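Local coordinates for uncharacterized protein (PDB 5DQV) that probably acts as a metal-dependent nucleotide pyrophosphohydrolase of the HD-domain family and binds a nickel ion, at residues Trp33-Val44 / Val57-Asp65; Lys124-Ile135 / Leu172-Ala181. All coordinates share one frame; numbering follows the deposited sequence.

Interaction 1: residues Trp33-Val44 / Val57-Asp65; sequences WLHISRVADLAV and VETAALVHD. With NI (nickel (II) ion), chain C.
Val57 lays CG1 against CB of Ala43 (3.5 Å) where two neighbouring helices of the HD domain pack nearly antiparallel, at 160°, the first starting and the second arriving at the metal site that marks the HD family. The next residue, Glu58, runs its extended chain past CG2 of Val44, methylene against methyl, and carries its carboxylate to a salt bridge with Arg17 of helix 8-24. Ala61 marks the closest backbone approach: its CB sits 3.7 Å from CA of Ala40 and also touches CB of Ala43, so small residues on both sides let the axes come to 8.4 Å. Leu62 reaches back with CD2, which touches both CB of Ala40 and CG2 of Ile36 and meets CH2 of Trp33 at 4.1 Å.

His64 turns its ring to the nickel ion. Its CG stands between the backbone N and the carbonyl carbon (chi1 90°), and ND1 donates 2.8 Å to Ala61 O, in the ring plane and on a lone pair, which fixes the ring's rotation. NE2 of His64 and NE2 of His35 both bind the nickel, their rings rim to rim, neither over the other's face. Asp65, next in the HD pair, brings its carboxylate to the edge of the His35 ring, planes 22° apart, with OD2 near the ring plane and 3.5 Å from CD2 of His35.

Interaction 2: residues Lys124-Ile135 / Leu172-Ala181; sequences KVVQDADRLDAI and LIDMMNTDTA. With NI (nickel (II) ion), chain C.
Asp128 receives the loop at Met176-Thr178, which leads into helix 179-202, and so joins that helix to helix 121-132, the HD-domain helix that carries the metal ligand Asp130. OD1 of Asp128 takes the backbone N of Asn177 at 2.7 Å in a nearly straight bond (172°), met on the syn side and somewhat out of the carboxylate plane. OD2 of Asp128 accepts twice from Thr178: its backbone N comes to the syn lone pair at 2.7 Å, and its OG1 donates nearly end-on to the C-O bond at 2.8 Å. That same OG1 accepts from Ala181 N, so Thr178 is both the N-cap of the helix and a donor to Asp128. A water donates to OD1 of Asp128 and to Met175 O. An alanine in place of Asp128 would probably leave the two backbone N-H groups and the Thr178 hydroxyl without their acceptor and set the loop free to shift.

The amide of Asn177 lies nearly coplanar with that of Gln127, and ND2 gives OE1 a straight bond of 2.7 Å on a lone pair; weak bonds from ND2 also reach Lys124 O and Asp128 OD1. Farther along segment 124-135 the contact becomes largely apolar. Leu172 sets CD1 against Ala134 and Ile135, while CE of Met176 meets Arg131 CB and Leu132 CD2. Arg131 extends from CG to NE across Leu172, its CD 3.8 Å from CD2 of Leu172, and Met175 lies at the edge of the guanidinium, with CB 3.4 Å from NH1 of Arg131.

From the N terminus, interaction 1 comes first: helix 33-50 runs out, a short connection turns the chain back, and helix 54-63 returns beside it, closing a small loop. The chain then passes through helices 79-88 and 93-106 before helix 121-132 opens interaction 2, whose longer loop through helices 136-150 and 161-169 closes at the start of helix 179-202. The two contacts therefore follow in series, neither nesting nor crossing. They meet at the nickel ion, which His35 and His64 share with Asp130, and again where Asp133 receives His35 ND1 in a probable hydrogen bond and Arg38 in a salt bridge, tying helix 33-50 to the later part of segment 124-135.

Interaction 1: residues Trp33-Val44 / Val57-Asp65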
loop_
_atom_site.group_PDB
_atom_site.type_symbol
_atom_site.label_atom_id
_atom_site.label_comp_id
_atom_site.label_asym_id
_atom_site.label_seq_id
_atom_site.Cartn_x
_atom_site.Cartn_y
_atom_site.Cartn_z
ATOM N N TRP A 33 17.069 -1.921 1.218
ATOM C CA TRP A 33 17.990 -1.108 1.943
ATOM C C TRP A 33 17.202 -0.127 2.815
ATOM O O TRP A 33 17.578 0.116 3.961
ATOM C CB TRP A 33 19.039 -0.394 1.022
ATOM C CG TRP A 33 19.755 0.644 1.786
ATOM C CD1 TRP A 33 19.645 1.989 1.618
ATOM C CD2 TRP A 33 20.607 0.458 2.937
ATOM N NE1 TRP A 33 20.388 2.657 2.566
ATOM C CE2 TRP A 33 21.010 1.741 3.372
ATOM C CE3 TRP A 33 21.115 -0.662 3.598
ATOM C CZ2 TRP A 33 21.859 1.937 4.475
ATOM C CZ3 TRP A 33 21.956 -0.475 4.679
ATOM C CH2 TRP A 33 22.317 0.812 5.120
ATOM N N LEU A 34 16.107 0.406 2.294
ATOM C CA LEU A 34 15.326 1.387 3.048
ATOM C C LEU A 34 14.799 0.786 4.370
ATOM O O LEU A 34 14.905 1.414 5.413
ATOM C CB LEU A 34 14.204 1.953 2.193
ATOM C CG LEU A 34 14.734 2.729 0.955
ATOM C CD1 LEU A 34 13.601 3.384 0.152
ATOM C CD2 LEU A 34 15.742 3.765 1.425
ATOM N N HIS A 35 14.291 -0.445 4.293
ATOM C CA HIS A 35 13.821 -1.189 5.457
ATOM C C HIS A 35 14.973 -1.340 6.445
ATOM O O HIS A 35 14.844 -1.024 7.629
ATOM C CB HIS A 35 13.254 -2.572 5.028
ATOM C CG HIS A 35 13.063 -3.510 6.177
ATOM N ND1 HIS A 35 12.127 -3.293 7.159
ATOM C CD2 HIS A 35 13.739 -4.621 6.545
ATOM C CE1 HIS A 35 12.198 -4.266 8.052
ATOM N NE2 HIS A 35 13.172 -5.081 7.701
ATOM N N ILE A 36 16.122 -1.826 5.960
ATOM C CA ILE A 36 17.256 -2.054 6.833
ATOM C C ILE A 36 17.700 -0.759 7.514
ATOM O O ILE A 36 17.892 -0.730 8.700
ATOM C CB ILE A 36 18.405 -2.724 6.061
ATOM C CG1 ILE A 36 18.020 -4.189 5.811
ATOM C CG2 ILE A 36 19.692 -2.572 6.855
ATOM C CD1 ILE A 36 18.889 -4.805 4.740
ATOM N N SER A 37 17.759 0.347 6.775
ATOM C CA SER A 37 18.172 1.623 7.368
ATOM C C SER A 37 17.230 2.063 8.479
ATOM O O SER A 37 17.664 2.519 9.568
ATOM C CB SER A 37 18.311 2.699 6.280
ATOM O OG SER A 37 18.444 4.009 6.865
ATOM N N ARG A 38 15.925 1.904 8.245
ATOM C CA ARG A 38 14.936 2.279 9.250
ATOM C C ARG A 38 15.080 1.392 10.485
ATOM O O ARG A 38 14.998 1.861 11.639
ATOM C CB ARG A 38 13.484 2.192 8.698
ATOM C CG ARG A 38 13.135 3.191 7.621
ATOM C CD ARG A 38 11.650 3.201 7.264
ATOM N NE ARG A 38 11.170 1.875 6.880
ATOM C CZ ARG A 38 11.097 1.381 5.663
ATOM N NH1 ARG A 38 11.553 2.038 4.624
ATOM N NH2 ARG A 38 10.650 0.159 5.494
ATOM N N VAL A 39 15.233 0.094 10.258
ATOM C CA VAL A 39 15.370 -0.841 11.368
ATOM C C VAL A 39 16.619 -0.587 12.197
ATOM O O VAL A 39 16.530 -0.586 13.417
ATOM C CB VAL A 39 15.260 -2.284 10.924
ATOM C CG1 VAL A 39 15.646 -3.241 12.082
ATOM C CG2 VAL A 39 13.923 -2.523 10.363
ATOM N N ALA A 40 17.762 -0.272 11.544
ATOM C CA ALA A 40 18.956 0.073 12.257
ATOM C C ALA A 40 18.792 1.343 13.116
ATOM O O ALA A 40 19.149 1.319 14.308
ATOM C CB ALA A 40 20.144 0.205 11.321
ATOM N N ASP A 41 18.144 2.378 12.592
ATOM C CA ASP A 41 17.918 3.600 13.390
ATOM C C ASP A 41 17.006 3.321 14.592
ATOM O O ASP A 41 17.248 3.746 15.721
ATOM C CB ASP A 41 17.269 4.729 12.542
ATOM C CG ASP A 41 18.195 5.293 11.547
ATOM O OD1 ASP A 41 19.398 4.955 11.585
ATOM O OD2 ASP A 41 17.711 6.053 10.691
ATOM N N LEU A 42 15.948 2.576 14.348
ATOM C CA LEU A 42 15.004 2.216 15.422
ATOM C C LEU A 42 15.695 1.346 16.473
ATOM O O LEU A 42 15.533 1.544 17.661
ATOM C CB LEU A 42 13.817 1.453 14.809
ATOM C CG LEU A 42 12.343 1.755 15.017
ATOM C CD1 LEU A 42 12.003 3.174 15.566
ATOM C CD2 LEU A 42 11.654 1.448 13.653
ATOM N N ALA A 43 16.450 0.357 16.011
ATOM C CA ALA A 43 17.150 -0.520 16.918
ATOM C C ALA A 43 18.162 0.217 17.822
ATOM O O ALA A 43 18.272 -0.080 19.024
ATOM C CB ALA A 43 17.793 -1.685 16.152
ATOM N N VAL A 44 18.895 1.174 17.270
ATOM C CA VAL A 44 19.904 1.902 18.048
ATOM C C VAL A 44 19.194 2.765 19.081
ATOM O O VAL A 44 19.632 2.850 20.269
ATOM C CB VAL A 44 20.897 2.727 17.105
ATOM C CG1 VAL A 44 21.665 3.814 17.896
ATOM C CG2 VAL A 44 21.861 1.726 16.356
ATOM N N VAL A 57 23.886 -4.278 18.448
ATOM C CA VAL A 57 22.529 -4.016 17.983
ATOM C C VAL A 57 22.553 -3.461 16.558
ATOM O O VAL A 57 21.816 -3.942 15.672
ATOM C CB VAL A 57 21.805 -3.032 18.893
ATOM C CG1 VAL A 57 20.581 -2.448 18.151
ATOM C CG2 VAL A 57 21.387 -3.720 20.215
ATOM N N GLU A 58 23.432 -2.476 16.323
ATOM C CA GLU A 58 23.466 -1.852 14.996
ATOM C C GLU A 58 23.938 -2.826 13.914
ATOM O O GLU A 58 23.373 -2.845 12.822
ATOM C CB GLU A 58 24.327 -0.624 15.002
ATOM C CG GLU A 58 24.201 0.184 13.763
ATOM C CD GLU A 58 25.018 1.430 13.807
ATOM O OE1 GLU A 58 25.744 1.693 14.814
ATOM O OE2 GLU A 58 24.988 2.113 12.779
ATOM N N THR A 59 24.999 -3.564 14.195
ATOM C CA THR A 59 25.525 -4.567 13.292
ATOM C C THR A 59 24.530 -5.650 12.960
ATOM O O THR A 59 24.288 -5.917 11.770
ATOM C CB THR A 59 26.847 -5.173 13.795
ATOM O OG1 THR A 59 27.785 -4.117 13.991
ATOM C CG2 THR A 59 27.382 -6.157 12.770
ATOM N N ALA A 60 23.887 -6.216 13.986
ATOM C CA ALA A 60 22.823 -7.185 13.755
ATOM C C ALA A 60 21.660 -6.637 12.971
ATOM O O ALA A 60 21.142 -7.281 12.037
ATOM C CB ALA A 60 22.345 -7.805 15.106
ATOM N N ALA A 61 21.275 -5.411 13.281
ATOM C CA ALA A 61 20.178 -4.780 12.540
ATOM C C ALA A 61 20.568 -4.661 11.091
ATOM O O ALA A 61 19.785 -4.960 10.197
ATOM C CB ALA A 61 19.846 -3.399 13.133
ATOM N N LEU A 62 21.802 -4.224 10.855
ATOM C CA LEU A 62 22.243 -3.992 9.459
ATOM C C LEU A 62 22.250 -5.288 8.659
ATOM O O LEU A 62 21.871 -5.281 7.498
ATOM C CB LEU A 62 23.581 -3.321 9.434
ATOM C CG LEU A 62 23.582 -1.840 9.845
ATOM C CD1 LEU A 62 25.026 -1.361 10.059
ATOM C CD2 LEU A 62 22.808 -0.969 8.767
ATOM N N VAL A 63 22.659 -6.409 9.266
ATOM C CA VAL A 63 22.774 -7.676 8.497
ATOM C C VAL A 63 21.620 -8.631 8.688
ATOM O O VAL A 63 21.632 -9.717 8.096
ATOM C CB VAL A 63 24.134 -8.395 8.765
ATOM C CG1 VAL A 63 25.328 -7.410 8.458
ATOM C CG2 VAL A 63 24.195 -8.927 10.256
ATOM N N HIS A 64 20.582 -8.197 9.422
ATOM C CA HIS A 64 19.521 -9.107 9.892
ATOM C C HIS A 64 18.796 -9.798 8.735
ATOM O O HIS A 64 18.348 -10.937 8.899
ATOM C CB HIS A 64 18.539 -8.377 10.873
ATOM C CG HIS A 64 17.357 -7.706 10.230
ATOM N ND1 HIS A 64 17.389 -6.403 9.782
ATOM C CD2 HIS A 64 16.083 -8.145 10.011
ATOM C CE1 HIS A 64 16.217 -6.083 9.249
ATOM N NE2 HIS A 64 15.402 -7.127 9.375
ATOM N N ASP A 65 18.746 -9.159 7.567
ATOM C CA ASP A 65 17.987 -9.666 6.419
ATOM C C ASP A 65 18.816 -10.436 5.391
ATOM O O ASP A 65 18.230 -10.973 4.416
ATOM C CB ASP A 65 17.455 -8.479 5.568
ATOM C CG ASP A 65 16.044 -8.081 5.875
ATOM O OD1 ASP A 65 15.429 -8.514 6.903
ATOM O OD2 ASP A 65 15.559 -7.259 5.044
HETATM NI NI NI C . 13.613 -7.049 8.493
#

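Interaction 2: residues Lys124-Ile135 / Leu172-Ala181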
loop_
_atom_site.group_PDB
_atom_site.type_symbol
_atom_site.label_atom_id
_atom_site.label_comp_id
_atom_site.label_asym_id
_atom_site.label_seq_id
_atom_site.Cartn_x
_atom_site.Cartn_y
_atom_site.Cartn_z
ATOM N N LYS A 124 16.608 -9.272 20.974
ATOM C CA LYS A 124 15.253 -8.810 21.281
ATOM C C LYS A 124 15.055 -7.374 20.839
ATOM O O LYS A 124 13.994 -7.022 20.325
ATOM C CB LYS A 124 14.951 -8.976 22.756
ATOM C CG LYS A 124 14.705 -10.406 23.156
ATOM C CD LYS A 124 14.665 -10.577 24.638
ATOM C CE LYS A 124 14.219 -12.031 25.017
ATOM N NZ LYS A 124 14.233 -12.116 26.489
ATOM N N VAL A 125 16.102 -6.538 20.989
ATOM C CA VAL A 125 16.023 -5.174 20.512
ATOM C C VAL A 125 15.847 -5.126 18.965
ATOM O O VAL A 125 15.013 -4.415 18.467
ATOM C CB VAL A 125 17.246 -4.338 20.988
ATOM C CG1 VAL A 125 17.341 -2.987 20.272
ATOM C CG2 VAL A 125 17.206 -4.131 22.535
ATOM N N VAL A 126 16.671 -5.872 18.247
ATOM C CA VAL A 126 16.586 -5.933 16.778
ATOM C C VAL A 126 15.233 -6.450 16.323
ATOM O O VAL A 126 14.627 -5.918 15.358
ATOM C CB VAL A 126 17.732 -6.762 16.193
ATOM C CG1 VAL A 126 17.587 -6.908 14.673
ATOM C CG2 VAL A 126 19.145 -6.126 16.571
ATOM N N GLN A 127 14.753 -7.490 16.999
ATOM C CA GLN A 127 13.484 -8.108 16.646
ATOM C C GLN A 127 12.371 -7.085 16.779
ATOM O O GLN A 127 11.543 -6.933 15.888
ATOM C CB GLN A 127 13.243 -9.357 17.522
ATOM C CG GLN A 127 11.928 -10.059 17.251
ATOM C CD GLN A 127 11.766 -11.339 18.036
ATOM O OE1 GLN A 127 11.657 -11.333 19.266
ATOM N NE2 GLN A 127 11.793 -12.453 17.334
ATOM N N ASP A 128 12.381 -6.355 17.893
ATOM C CA ASP A 128 11.398 -5.309 18.168
ATOM C C ASP A 128 11.391 -4.215 17.093
ATOM O O ASP A 128 10.348 -3.802 16.616
ATOM C CB ASP A 128 11.693 -4.673 19.543
ATOM C CG ASP A 128 11.221 -5.536 20.743
ATOM O OD1 ASP A 128 10.632 -6.631 20.556
ATOM O OD2 ASP A 128 11.442 -5.071 21.901
ATOM N N ALA A 129 12.585 -3.780 16.690
ATOM C CA ALA A 129 12.732 -2.745 15.677
ATOM C C ALA A 129 12.170 -3.251 14.321
ATOM O O ALA A 129 11.480 -2.533 13.597
ATOM C CB ALA A 129 14.234 -2.342 15.560
ATOM N N ASP A 130 12.436 -4.513 14.028
ATOM C CA ASP A 130 12.018 -5.112 12.776
ATOM C C ASP A 130 10.488 -5.164 12.758
ATOM O O ASP A 130 9.824 -4.887 11.713
ATOM C CB ASP A 130 12.653 -6.513 12.688
ATOM C CG ASP A 130 12.626 -7.095 11.332
ATOM O OD1 ASP A 130 12.675 -6.380 10.364
ATOM O OD2 ASP A 130 12.564 -8.314 11.221
ATOM N N ARG A 131 9.902 -5.547 13.898
ATOM C CA ARG A 131 8.440 -5.599 13.993
ATOM C C ARG A 131 7.768 -4.231 14.027
ATOM O O ARG A 131 6.715 -4.035 13.442
ATOM C CB ARG A 131 7.987 -6.507 15.172
ATOM C CG ARG A 131 8.351 -7.919 14.883
ATOM C CD ARG A 131 7.884 -8.831 15.925
ATOM N NE ARG A 131 8.364 -10.167 15.657
ATOM C CZ ARG A 131 7.842 -11.277 16.148
ATOM N NH1 ARG A 131 6.756 -11.227 16.907
ATOM N NH2 ARG A 131 8.392 -12.450 15.849
ATOM N N LEU A 132 8.389 -3.272 14.670
ATOM C CA LEU A 132 7.880 -1.905 14.653
ATOM C C LEU A 132 7.751 -1.393 13.207
ATOM O O LEU A 132 6.774 -0.685 12.860
ATOM C CB LEU A 132 8.773 -0.999 15.490
ATOM C CG LEU A 132 8.665 -1.100 17.014
ATOM C CD1 LEU A 132 9.706 -0.278 17.741
ATOM C CD2 LEU A 132 7.233 -0.682 17.483
ATOM N N ASP A 133 8.697 -1.787 12.334
ATOM C CA ASP A 133 8.689 -1.298 10.955
ATOM C C ASP A 133 7.530 -1.941 10.148
ATOM O O ASP A 133 7.240 -1.519 9.052
ATOM C CB ASP A 133 10.052 -1.572 10.272
ATOM C CG ASP A 133 10.227 -0.836 8.969
ATOM O OD1 ASP A 133 10.238 0.401 8.998
ATOM O OD2 ASP A 133 10.421 -1.488 7.899
ATOM N N ALA A 134 6.858 -2.950 10.715
ATOM C CA ALA A 134 5.794 -3.680 10.046
ATOM C C ALA A 134 4.400 -3.172 10.501
ATOM O O ALA A 134 3.383 -3.696 10.054
ATOM C CB ALA A 134 5.920 -5.213 10.320
ATOM N N ILE A 135 4.378 -2.193 11.398
ATOM C CA ILE A 135 3.135 -1.616 11.897
ATOM C C ILE A 135 3.179 -0.082 11.757
ATOM O O ILE A 135 4.193 0.479 11.332
ATOM C CB ILE A 135 2.791 -2.052 13.353
ATOM C CG1 ILE A 135 3.847 -1.630 14.374
ATOM C CG2 ILE A 135 2.565 -3.587 13.441
ATOM C CD1 ILE A 135 3.465 -1.959 15.836
ATOM N N LEU A 172 1.197 -7.954 16.399
ATOM C CA LEU A 172 2.618 -7.763 16.675
ATOM C C LEU A 172 2.857 -7.029 17.991
ATOM O O LEU A 172 3.824 -7.341 18.718
ATOM C CB LEU A 172 3.275 -7.046 15.468
ATOM C CG LEU A 172 3.454 -7.932 14.260
ATOM C CD1 LEU A 172 4.076 -7.104 13.060
ATOM C CD2 LEU A 172 4.278 -9.164 14.624
ATOM N N ILE A 173 1.966 -6.098 18.350
ATOM C CA ILE A 173 2.149 -5.336 19.595
ATOM C C ILE A 173 2.192 -6.248 20.835
ATOM O O ILE A 173 2.914 -5.966 21.804
ATOM C CB ILE A 173 1.062 -4.226 19.773
ATOM C CG1 ILE A 173 1.338 -3.388 21.036
ATOM C CG2 ILE A 173 -0.359 -4.817 19.808
ATOM C CD1 ILE A 173 1.222 -1.909 20.832
ATOM N N ASP A 174 1.515 -7.387 20.774
ATOM C CA ASP A 174 1.543 -8.325 21.871
ATOM C C ASP A 174 2.876 -9.056 22.006
ATOM O O ASP A 174 3.091 -9.692 23.016
ATOM C CB ASP A 174 0.459 -9.395 21.719
ATOM C CG ASP A 174 -0.945 -8.809 21.678
ATOM O OD1 ASP A 174 -1.222 -7.906 22.492
ATOM O OD2 ASP A 174 -1.730 -9.239 20.819
ATOM N N MET A 175 3.723 -9.024 20.983
ATOM C CA MET A 175 4.970 -9.842 21.005
ATOM C C MET A 175 6.242 -9.006 21.114
ATOM O O MET A 175 7.343 -9.509 20.930
ATOM C CB MET A 175 5.031 -10.755 19.759
ATOM C CG MET A 175 3.880 -11.847 19.706
ATOM S SD MET A 175 3.710 -12.417 17.965
ATOM C CE MET A 175 4.769 -13.836 18.182
ATOM N N MET A 176 6.089 -7.739 21.460
ATOM C CA MET A 176 7.232 -6.853 21.671
ATOM C C MET A 176 7.946 -7.317 22.933
ATOM O O MET A 176 7.300 -7.646 23.970
ATOM C CB MET A 176 6.749 -5.403 21.781
ATOM C CG MET A 176 6.179 -4.849 20.470
ATOM S SD MET A 176 7.445 -4.587 19.172
ATOM C CE MET A 176 6.242 -4.449 17.865
ATOM N N ASN A 177 9.288 -7.363 22.827
ATOM C CA ASN A 177 10.150 -7.757 23.890
ATOM C C ASN A 177 10.429 -6.648 24.950
ATOM O O ASN A 177 10.388 -6.908 26.146
ATOM C CB ASN A 177 11.473 -8.257 23.315
ATOM C CG ASN A 177 11.295 -9.485 22.428
ATOM O OD1 ASN A 177 10.937 -10.586 22.918
ATOM N ND2 ASN A 177 11.634 -9.327 21.128
ATOM N N THR A 178 10.757 -5.439 24.509
ATOM C CA THR A 178 11.283 -4.418 25.429
ATOM C C THR A 178 10.191 -3.435 25.808
ATOM O O THR A 178 9.235 -3.231 25.042
ATOM C CB THR A 178 12.491 -3.664 24.808
ATOM O OG1 THR A 178 12.082 -2.965 23.620
ATOM C CG2 THR A 178 13.616 -4.642 24.424
ATOM N N ASP A 179 10.351 -2.838 26.992
ATOM C CA ASP A 179 9.503 -1.755 27.442
ATOM C C ASP A 179 9.519 -0.591 26.442
ATOM O O ASP A 179 8.450 -0.060 26.120
ATOM C CB ASP A 179 9.945 -1.275 28.834
ATOM C CG ASP A 179 9.631 -2.302 29.940
ATOM O OD1 ASP A 179 8.825 -3.228 29.676
ATOM O OD2 ASP A 179 10.195 -2.171 31.053
ATOM N N THR A 180 10.708 -0.235 25.938
ATOM C CA THR A 180 10.828 0.879 25.013
ATOM C C THR A 180 10.030 0.605 23.736
ATOM O O THR A 180 9.246 1.444 23.274
ATOM C CB THR A 180 12.293 1.192 24.665
ATOM O OG1 THR A 180 12.999 1.491 25.876
ATOM C CG2 THR A 180 12.371 2.421 23.705
ATOM N N ALA A 181 10.222 -0.578 23.169
ATOM C CA ALA A 181 9.490 -0.977 21.968
ATOM C C ALA A 181 7.990 -1.055 22.211
ATOM O O ALA A 181 7.196 -0.674 21.339
ATOM C CB ALA A 181 10.012 -2.334 21.419
HETATM NI NI NI C . 13.613 -7.049 8.493
HETATM O O HOH W 1 9.309 -8.422 19.137
#